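Peptide amidase (Stenotrophomonas maltophilia, PDB 1M22) is an amidase signature hydrolase that probably cleaves the C-terminal amide bond of peptide amides, using a serine nucleophile. Local coordinates at residues Ser131-Phe136 / Gly213-Ser218; Asp110-Arg115 / Leu208-Gly213; Asn154-Ser159 / Arg485-Pro490. One frame throughout, in Å; residues are numbered along the deposited sequence.

Contact 1. Residues Ser131-Phe136 / Gly213-Ser218; sequences SEWANF and GIIPIS
Ile217 carries most of this contact, presenting both of its methyl groups to Ala134 and Phe136. The apolar packing centres on CD1 of Ile217, which lies 3.7 Å from Ala134 CB and 3.8 Å from Phe136 CB, while the carbonyl oxygen of Ala134 also rests against it. A second apolar touch is made by Ile215, whose CG2 meets the six-membered part of the Trp133 indole at its edge, 3.8 Å from CZ3 and near the plane of the ring.

A CH-pi interaction supplements the packing. In Ile217 a chi1 of -70° sets CG1 anti to the carbonyl carbon and CG2 anti to the backbone N, and CG2 comes over one face of the Phe136 ring at 4.2 Å from its centroid, 16° off the normal. The ring also meets that of Phe330.

No direct hydrogen bond joins 131-136 to 213-218. One water bridges them instead, donating to Pro216 O at 3.0 Å and, weakly, to Trp133 O. Residues 133-135 make a short, weakly bonded left-handed helical turn, all three with positive phi, and Phe136 N bonds to Trp133 O at 3.1 Å.

Catalytic groups lie close by: the side chain of Ala134 is about 4 Å from that of Ser165 and about 5 Å from that of Lys86, and Ala134 O accepts a weak hydrogen bond from Ser165 OG. The chemistry is that of a buried, largely apolar contact beside the catalytic residues, in which the carbonyls of Trp133 and Pro216 find a common donor in a single water.

Contact 2. Residues Asp110-Arg115 / Leu208-Gly213; sequences DAYLVR and LVSRDG
Ala111 and Gly213 bring the two backbones closest, their CA atoms only 4.0 Å apart. The methyl of Ala111 is pressed against main-chain oxygens, 3.3 Å from Asp212 O and 3.5 Å from Gly213 O, an approach made possible by the missing side chain of Gly213, whose phi is positive (81°). Next to it, a chi1 of -174° turns the Tyr112 ring, its CG anti to the backbone N, to where CD2 lies against Ser210 CB at 3.7 Å. A bridging water completes this part: it accepts from Leu113 N and donates to Ser210 O and to Asp212 O, the last at 2.7 Å.

Packing is slacker where Leu113 CD2 meets Val209 CG1 at 4.1 Å. Toward solvent, the carboxylate of Asp212 and the guanidinium of exposed Arg115 stay apart, with 5.2 Å between Asp212 OD2 and Arg115 NH2.

Ser210 OG accepts from Asp212 N, closing an ST turn, and is itself hydrogen-bonded to Asp245. With Ala111 as N-cap residue of helix 112-119, the contact sets this turn against the start of a helix, whose first-turn N-H at Leu113 is satisfied through water.

Contact 3. Residues Asn154-Ser159 / Arg485-Pro490; sequences NPYRIS and RARRPP
Tyr156 lies across Pro490, and this pair forms the heart of the contact. In the CH-pi interaction CB of Pro490 stands over the centre of one ring face, 3.6 Å from the centroid and just 3° off the normal. The proline ring lies almost flat on this face, its CD reaching toward the hydroxyl end, 3.6 Å from Tyr156 CZ. Pro155 extends the apolar patch, its CB meeting Pro490 CB at 3.9 Å.

Polar bonding is concentrated at the phenol tip. Tyr156 OH donates a short hydrogen bond of 2.6 Å to Arg488 O, which lies at the edge of the ring, near its plane; the hydroxyl is tilted 21° from the carbonyl plane. One ring is thus held in two ways, by a proline over its face and by a backbone carbonyl at its end. The extended side chain of Arg487 places NH1 2.9 Å from Tyr156 OH; the same guanidinium group forms a salt bridge with Glu10 and hydrogen bonds to Gly198 O and Ala174 O.

Bonds within each segment shape the backbones. Asn154 OD1 accepts from Tyr156 N at 2.8 Å, an Asx turn that reinforces the type I turn from Asn154 to Arg157. Arg488 folds back so that NH1 bonds to both Arg487 O and Arg485 O, the latter at 2.9 Å and in the guanidinium plane.

The contact lies at the surface, joining the loop that leads from strand 150-151 to helix 167-174 with the chain leaving helix 470-484. Both strands 446-454 and 457-464 come against it, Tyr156 touching Gln453 of the first and Pro458 of the second.

How the contacts relate
Contacts 1 and 2 are neighbours, their centres 14 Å apart. They share Gly213 and touch where Ile214 CD1 meets Leu113 CD2 at 4.0 Å, so the long connection between strands 200-203 and 223-228 of the central sheet packs first on helix 112-119 and then, in contact 1, on the turn at 132-135 close to the catalytic residues. Contact 3 is remote, about 26 Å from contact 1 and 30 Å from contact 2 between centres, on the opposite side of the chain's centre from contact 2. It joins the chain after helix 470-484 to the 154-159 loop, away from the catalytic residues. The segments of each pair of contacts alternate in sequence, bringing distant parts together.

Contact 1. Residues Ser131-Phe136 / Gly213-Ser218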
loop_
_atom_site.group_PDB
_atom_site.type_symbol
_atom_site.label_atom_id
_atom_site.label_comp_id
_atom_site.label_asym_id
_atom_site.label_seq_id
_atom_site.Cartn_x
_atom_site.Cartn_y
_atom_site.Cartn_z
ATOM N N SER A 131 11.193 -1.153 2.056
ATOM C CA SER A 131 12.275 -2.034 1.635
ATOM C C SER A 131 12.969 -1.180 0.572
ATOM O O SER A 131 12.302 -0.620 -0.301
ATOM C CB SER A 131 11.705 -3.301 1.002
ATOM O OG SER A 131 10.863 -3.974 1.922
ATOM N N GLU A 132 14.295 -1.069 0.635
ATOM C CA GLU A 132 15.012 -0.220 -0.313
ATOM C C GLU A 132 14.621 -0.459 -1.768
ATOM O O GLU A 132 14.537 -1.601 -2.223
ATOM C CB GLU A 132 16.525 -0.382 -0.153
ATOM C CG GLU A 132 17.281 0.902 -0.447
ATOM C CD GLU A 132 18.782 0.722 -0.402
ATOM O OE1 GLU A 132 19.344 0.200 -1.385
ATOM O OE2 GLU A 132 19.394 1.101 0.620
ATOM N N TRP A 133 14.391 0.636 -2.491
ATOM C CA TRP A 133 13.988 0.591 -3.897
ATOM C C TRP A 133 12.731 -0.253 -4.091
ATOM O O TRP A 133 12.555 -0.918 -5.113
ATOM C CB TRP A 133 15.139 0.072 -4.774
ATOM C CG TRP A 133 16.318 1.002 -4.770
ATOM C CD1 TRP A 133 17.510 0.815 -4.131
ATOM C CD2 TRP A 133 16.368 2.321 -5.335
ATOM N NE1 TRP A 133 18.296 1.938 -4.256
ATOM C CE2 TRP A 133 17.620 2.876 -4.989
ATOM C CE3 TRP A 133 15.473 3.087 -6.096
ATOM C CZ2 TRP A 133 18.000 4.168 -5.378
ATOM C CZ3 TRP A 133 15.853 4.372 -6.483
ATOM C CH2 TRP A 133 17.106 4.898 -6.121
ATOM N N ALA A 134 11.852 -0.198 -3.091
ATOM C CA ALA A 134 10.589 -0.932 -3.096
ATOM C C ALA A 134 10.807 -2.423 -3.323
ATOM O O ALA A 134 10.016 -3.100 -3.980
ATOM C CB ALA A 134 9.649 -0.357 -4.155
ATOM N N ASN A 135 11.896 -2.921 -2.747
ATOM C CA ASN A 135 12.297 -4.319 -2.830
ATOM C C ASN A 135 12.659 -4.813 -4.226
ATOM O O ASN A 135 12.497 -5.994 -4.533
ATOM C CB ASN A 135 11.232 -5.233 -2.209
ATOM C CG ASN A 135 11.778 -6.612 -1.885
ATOM O OD1 ASN A 135 12.939 -6.749 -1.498
ATOM N ND2 ASN A 135 10.947 -7.637 -2.032
ATOM N N PHE A 136 13.149 -3.917 -5.074
ATOM C CA PHE A 136 13.574 -4.349 -6.398
ATOM C C PHE A 136 15.064 -4.061 -6.547
ATOM O O PHE A 136 15.503 -3.499 -7.549
ATOM C CB PHE A 136 12.793 -3.642 -7.509
ATOM C CG PHE A 136 12.755 -4.422 -8.793
ATOM C CD1 PHE A 136 11.968 -5.562 -8.895
ATOM C CD2 PHE A 136 13.542 -4.051 -9.876
ATOM C CE1 PHE A 136 11.962 -6.327 -10.060
ATOM C CE2 PHE A 136 13.545 -4.809 -11.050
ATOM C CZ PHE A 136 12.752 -5.951 -11.139
ATOM N N GLY A 213 5.439 11.275 -10.174
ATOM C CA GLY A 213 6.126 11.692 -8.970
ATOM C C GLY A 213 6.450 10.566 -8.010
ATOM O O GLY A 213 6.740 10.816 -6.843
ATOM N N ILE A 214 6.397 9.327 -8.489
ATOM C CA ILE A 214 6.715 8.177 -7.650
ATOM C C ILE A 214 7.887 7.404 -8.250
ATOM O O ILE A 214 7.881 7.108 -9.444
ATOM C CB ILE A 214 5.509 7.207 -7.527
ATOM C CG1 ILE A 214 4.286 7.952 -6.979
ATOM C CG2 ILE A 214 5.873 6.042 -6.609
ATOM C CD1 ILE A 214 3.040 7.089 -6.868
ATOM N N ILE A 215 8.898 7.102 -7.435
ATOM C CA ILE A 215 10.044 6.318 -7.907
ATOM C C ILE A 215 9.392 5.003 -8.305
ATOM O O ILE A 215 8.777 4.322 -7.486
ATOM C CB ILE A 215 11.090 6.118 -6.797
ATOM C CG1 ILE A 215 11.663 7.481 -6.405
ATOM C CG2 ILE A 215 12.200 5.185 -7.279
ATOM C CD1 ILE A 215 12.714 7.432 -5.316
ATOM N N PRO A 216 9.533 4.616 -9.574
ATOM C CA PRO A 216 8.915 3.389 -10.067
ATOM C C PRO A 216 9.649 2.067 -10.072
ATOM O O PRO A 216 10.816 1.949 -9.701
ATOM C CB PRO A 216 8.562 3.777 -11.488
ATOM C CG PRO A 216 9.843 4.488 -11.904
ATOM C CD PRO A 216 10.165 5.361 -10.682
ATOM N N ILE A 217 8.889 1.067 -10.499
ATOM C CA ILE A 217 9.401 -0.264 -10.758
ATOM C C ILE A 217 8.762 -0.592 -12.105
ATOM O O ILE A 217 9.450 -0.678 -13.112
ATOM C CB ILE A 217 8.978 -1.357 -9.750
ATOM C CG1 ILE A 217 9.662 -1.138 -8.398
ATOM C CG2 ILE A 217 9.403 -2.727 -10.298
ATOM C CD1 ILE A 217 9.316 -2.192 -7.360
ATOM N N SER A 218 7.434 -0.693 -12.131
ATOM C CA SER A 218 6.702 -1.059 -13.345
ATOM C C SER A 218 5.512 -0.168 -13.722
ATOM O O SER A 218 4.570 -0.016 -12.944
ATOM C CB SER A 218 6.208 -2.497 -13.174
ATOM O OG SER A 218 5.230 -2.849 -14.131
HETATM O O HOH W 1 11.895 1.334 -6.950
#

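Contact 2. Residues Asp110-Arg115 / Leu208-Gly213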
loop_
_atom_site.group_PDB
_atom_site.type_symbol
_atom_site.label_atom_id
_atom_site.label_comp_id
_atom_site.label_asym_id
_atom_site.label_seq_id
_atom_site.Cartn_x
_atom_site.Cartn_y
_atom_site.Cartn_z
ATOM N N ASP A 110 6.242 18.017 -5.106
ATOM C CA ASP A 110 5.112 17.122 -4.854
ATOM C C ASP A 110 4.617 16.273 -6.020
ATOM O O ASP A 110 4.436 16.768 -7.132
ATOM C CB ASP A 110 3.902 17.918 -4.355
ATOM C CG ASP A 110 4.089 18.476 -2.960
ATOM O OD1 ASP A 110 5.160 18.261 -2.362
ATOM O OD2 ASP A 110 3.150 19.132 -2.461
ATOM N N ALA A 111 4.371 14.996 -5.738
ATOM C CA ALA A 111 3.819 14.075 -6.724
ATOM C C ALA A 111 2.364 14.508 -6.921
ATOM O O ALA A 111 1.784 15.172 -6.058
ATOM C CB ALA A 111 3.864 12.654 -6.192
ATOM N N TYR A 112 1.765 14.126 -8.041
ATOM C CA TYR A 112 0.383 14.502 -8.308
ATOM C C TYR A 112 -0.565 14.149 -7.161
ATOM O O TYR A 112 -1.345 14.990 -6.717
ATOM C CB TYR A 112 -0.114 13.839 -9.596
ATOM C CG TYR A 112 -1.496 14.303 -10.000
ATOM C CD1 TYR A 112 -1.686 15.557 -10.576
ATOM C CD2 TYR A 112 -2.619 13.508 -9.766
ATOM C CE1 TYR A 112 -2.959 16.013 -10.905
ATOM C CE2 TYR A 112 -3.899 13.956 -10.092
ATOM C CZ TYR A 112 -4.056 15.210 -10.657
ATOM O OH TYR A 112 -5.312 15.674 -10.966
ATOM N N LEU A 113 -0.502 12.916 -6.667
ATOM C CA LEU A 113 -1.410 12.525 -5.594
ATOM C C LEU A 113 -1.171 13.311 -4.310
ATOM O O LEU A 113 -2.089 13.487 -3.508
ATOM C CB LEU A 113 -1.326 11.017 -5.336
ATOM C CG LEU A 113 -0.086 10.406 -4.690
ATOM C CD1 LEU A 113 -0.169 10.537 -3.172
ATOM C CD2 LEU A 113 -0.018 8.939 -5.068
ATOM N N VAL A 114 0.054 13.792 -4.112
ATOM C CA VAL A 114 0.360 14.576 -2.923
ATOM C C VAL A 114 -0.263 15.963 -3.081
ATOM O O VAL A 114 -0.769 16.538 -2.116
ATOM C CB VAL A 114 1.882 14.684 -2.697
ATOM C CG1 VAL A 114 2.182 15.640 -1.550
ATOM C CG2 VAL A 114 2.445 13.306 -2.384
ATOM N N ARG A 115 -0.234 16.497 -4.300
ATOM C CA ARG A 115 -0.846 17.795 -4.552
ATOM C C ARG A 115 -2.344 17.659 -4.277
ATOM O O ARG A 115 -2.961 18.550 -3.695
ATOM C CB ARG A 115 -0.607 18.239 -6.000
ATOM C CG ARG A 115 0.865 18.455 -6.336
ATOM C CD ARG A 115 1.055 19.403 -7.515
ATOM N NE ARG A 115 0.586 18.856 -8.787
ATOM C CZ ARG A 115 1.223 17.919 -9.483
ATOM N NH1 ARG A 115 2.365 17.414 -9.035
ATOM N NH2 ARG A 115 0.724 17.495 -10.637
ATOM N N LEU A 208 -6.220 4.287 -11.860
ATOM C CA LEU A 208 -7.169 5.044 -11.049
ATOM C C LEU A 208 -6.470 6.205 -10.353
ATOM O O LEU A 208 -7.025 7.297 -10.242
ATOM C CB LEU A 208 -7.829 4.148 -9.992
ATOM C CG LEU A 208 -8.864 4.864 -9.108
ATOM C CD1 LEU A 208 -10.047 5.318 -9.957
ATOM C CD2 LEU A 208 -9.333 3.929 -7.998
ATOM N N VAL A 209 -5.248 5.955 -9.889
ATOM C CA VAL A 209 -4.445 6.949 -9.182
ATOM C C VAL A 209 -3.137 7.187 -9.934
ATOM O O VAL A 209 -2.421 6.242 -10.270
ATOM C CB VAL A 209 -4.117 6.472 -7.746
ATOM C CG1 VAL A 209 -3.298 7.530 -7.014
ATOM C CG2 VAL A 209 -5.406 6.163 -6.991
ATOM N N SER A 210 -2.816 8.451 -10.183
ATOM C CA SER A 210 -1.601 8.781 -10.913
ATOM C C SER A 210 -0.319 8.278 -10.258
ATOM O O SER A 210 -0.162 8.347 -9.039
ATOM C CB SER A 210 -1.497 10.293 -11.087
ATOM O OG SER A 210 -0.311 10.627 -11.787
ATOM N N ARG A 211 0.598 7.782 -11.086
ATOM C CA ARG A 211 1.893 7.322 -10.602
ATOM C C ARG A 211 2.940 8.416 -10.810
ATOM O O ARG A 211 4.127 8.206 -10.551
ATOM C CB ARG A 211 2.354 6.053 -11.338
ATOM C CG ARG A 211 1.677 4.748 -10.913
ATOM C CD ARG A 211 0.320 4.556 -11.577
ATOM N NE ARG A 211 0.423 4.597 -13.035
ATOM C CZ ARG A 211 0.923 3.621 -13.788
ATOM N NH1 ARG A 211 1.364 2.497 -13.236
ATOM N NH2 ARG A 211 1.017 3.787 -15.101
ATOM N N ASP A 212 2.521 9.591 -11.268
ATOM C CA ASP A 212 3.505 10.641 -11.484
ATOM C C ASP A 212 4.128 11.072 -10.160
ATOM O O ASP A 212 3.447 11.197 -9.139
ATOM C CB ASP A 212 2.887 11.844 -12.200
ATOM C CG ASP A 212 3.941 12.698 -12.903
ATOM O OD1 ASP A 212 4.713 12.149 -13.723
ATOM O OD2 ASP A 212 3.998 13.912 -12.636
ATOM N N GLY A 213 5.439 11.275 -10.174
ATOM C CA GLY A 213 6.126 11.692 -8.970
ATOM C C GLY A 213 6.450 10.566 -8.010
ATOM O O GLY A 213 6.740 10.816 -6.843
HETATM O O HOH W 2 0.967 10.822 -8.038
#

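Contact 3. Residues Asn154-Ser159 / Arg485-Pro490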
loop_
_atom_site.group_PDB
_atom_site.type_symbol
_atom_site.label_atom_id
_atom_site.label_comp_id
_atom_site.label_asym_id
_atom_site.label_seq_id
_atom_site.Cartn_x
_atom_site.Cartn_y
_atom_site.Cartn_z
ATOM N N ASN A 154 7.663 -4.939 13.130
ATOM C CA ASN A 154 6.236 -5.206 13.281
ATOM C C ASN A 154 5.859 -4.832 14.716
ATOM O O ASN A 154 6.441 -5.351 15.672
ATOM C CB ASN A 154 5.959 -6.686 13.035
ATOM C CG ASN A 154 4.486 -6.991 12.935
ATOM O OD1 ASN A 154 3.699 -6.598 13.800
ATOM N ND2 ASN A 154 4.101 -7.702 11.876
ATOM N N PRO A 155 4.878 -3.938 14.891
ATOM C CA PRO A 155 4.484 -3.536 16.245
ATOM C C PRO A 155 3.828 -4.613 17.102
ATOM O O PRO A 155 3.759 -4.476 18.327
ATOM C CB PRO A 155 3.570 -2.340 15.995
ATOM C CG PRO A 155 2.911 -2.692 14.694
ATOM C CD PRO A 155 4.052 -3.264 13.871
ATOM N N TYR A 156 3.347 -5.680 16.473
ATOM C CA TYR A 156 2.708 -6.758 17.220
ATOM C C TYR A 156 3.735 -7.656 17.902
ATOM O O TYR A 156 3.422 -8.342 18.871
ATOM C CB TYR A 156 1.788 -7.580 16.305
ATOM C CG TYR A 156 0.552 -6.811 15.891
ATOM C CD1 TYR A 156 0.594 -5.898 14.838
ATOM C CD2 TYR A 156 -0.637 -6.935 16.611
ATOM C CE1 TYR A 156 -0.520 -5.121 14.517
ATOM C CE2 TYR A 156 -1.754 -6.163 16.299
ATOM C CZ TYR A 156 -1.685 -5.258 15.252
ATOM O OH TYR A 156 -2.784 -4.477 14.951
ATOM N N ARG A 157 4.959 -7.634 17.389
ATOM C CA ARG A 157 6.074 -8.408 17.939
ATOM C C ARG A 157 7.283 -7.813 17.230
ATOM O O ARG A 157 7.574 -8.163 16.089
ATOM C CB ARG A 157 5.901 -9.884 17.606
ATOM C CG ARG A 157 6.845 -10.811 18.326
ATOM C CD ARG A 157 6.351 -12.225 18.075
ATOM N NE ARG A 157 5.642 -12.689 19.223
ATOM C CZ ARG A 157 4.389 -13.057 19.464
ATOM N NH1 ARG A 157 3.374 -13.094 18.609
ATOM N NH2 ARG A 157 4.194 -13.410 20.716
ATOM N N ILE A 158 7.986 -6.914 17.914
ATOM C CA ILE A 158 9.102 -6.190 17.307
ATOM C C ILE A 158 10.283 -6.979 16.763
ATOM O O ILE A 158 11.121 -6.427 16.055
ATOM C CB ILE A 158 9.605 -5.061 18.249
ATOM C CG1 ILE A 158 10.088 -5.637 19.581
ATOM C CG2 ILE A 158 8.484 -4.060 18.482
ATOM C CD1 ILE A 158 11.470 -6.257 19.525
ATOM N N SER A 159 10.338 -8.265 17.077
ATOM C CA SER A 159 11.398 -9.125 16.568
ATOM C C SER A 159 10.994 -9.650 15.190
ATOM O O SER A 159 11.815 -10.206 14.458
ATOM C CB SER A 159 11.583 -10.316 17.497
ATOM O OG SER A 159 10.349 -11.000 17.648
ATOM N N ARG A 485 -15.284 -6.705 12.797
ATOM C CA ARG A 485 -14.447 -5.779 13.566
ATOM C C ARG A 485 -13.293 -6.542 14.219
ATOM O O ARG A 485 -13.015 -6.386 15.410
ATOM C CB ARG A 485 -15.299 -5.089 14.640
ATOM C CG ARG A 485 -16.516 -4.347 14.083
ATOM C CD ARG A 485 -16.100 -3.154 13.235
ATOM N NE ARG A 485 -15.466 -2.111 14.037
ATOM C CZ ARG A 485 -16.112 -1.330 14.899
ATOM N NH1 ARG A 485 -17.421 -1.466 15.078
ATOM N NH2 ARG A 485 -15.447 -0.409 15.582
ATOM N N ALA A 486 -12.604 -7.342 13.410
ATOM C CA ALA A 486 -11.516 -8.189 13.884
ATOM C C ALA A 486 -10.209 -7.517 14.260
ATOM O O ALA A 486 -9.430 -8.082 15.030
ATOM C CB ALA A 486 -11.245 -9.277 12.862
ATOM N N ARG A 487 -9.940 -6.332 13.729
ATOM C CA ARG A 487 -8.685 -5.681 14.068
ATOM C C ARG A 487 -8.519 -5.467 15.563
ATOM O O ARG A 487 -9.458 -5.097 16.266
ATOM C CB ARG A 487 -8.539 -4.332 13.369
ATOM C CG ARG A 487 -7.309 -3.570 13.862
ATOM C CD ARG A 487 -7.087 -2.243 13.164
ATOM N NE ARG A 487 -6.279 -1.370 14.012
ATOM C CZ ARG A 487 -4.962 -1.475 14.171
ATOM N NH1 ARG A 487 -4.274 -2.407 13.519
ATOM N NH2 ARG A 487 -4.340 -0.677 15.026
ATOM N N ARG A 488 -7.303 -5.712 16.031
ATOM C CA ARG A 488 -6.937 -5.515 17.423
ATOM C C ARG A 488 -5.618 -4.755 17.357
ATOM O O ARG A 488 -4.708 -5.154 16.629
ATOM C CB ARG A 488 -6.743 -6.861 18.125
ATOM C CG ARG A 488 -8.037 -7.628 18.353
ATOM C CD ARG A 488 -8.926 -6.907 19.359
ATOM N NE ARG A 488 -10.209 -7.578 19.556
ATOM C CZ ARG A 488 -11.218 -7.541 18.691
ATOM N NH1 ARG A 488 -11.103 -6.863 17.559
ATOM N NH2 ARG A 488 -12.348 -8.183 18.959
ATOM N N PRO A 489 -5.505 -3.635 18.088
ATOM C CA PRO A 489 -4.256 -2.872 18.052
ATOM C C PRO A 489 -3.104 -3.638 18.687
ATOM O O PRO A 489 -3.314 -4.551 19.487
ATOM C CB PRO A 489 -4.603 -1.608 18.830
ATOM C CG PRO A 489 -5.591 -2.109 19.842
ATOM C CD PRO A 489 -6.472 -3.021 19.016
ATOM N N PRO A 490 -1.865 -3.288 18.316
ATOM C CA PRO A 490 -0.697 -3.965 18.879
ATOM C C PRO A 490 -0.495 -3.533 20.326
ATOM O O PRO A 490 -0.865 -2.425 20.705
ATOM C CB PRO A 490 0.436 -3.507 17.968
ATOM C CG PRO A 490 0.014 -2.120 17.590
ATOM C CD PRO A 490 -1.460 -2.297 17.300
#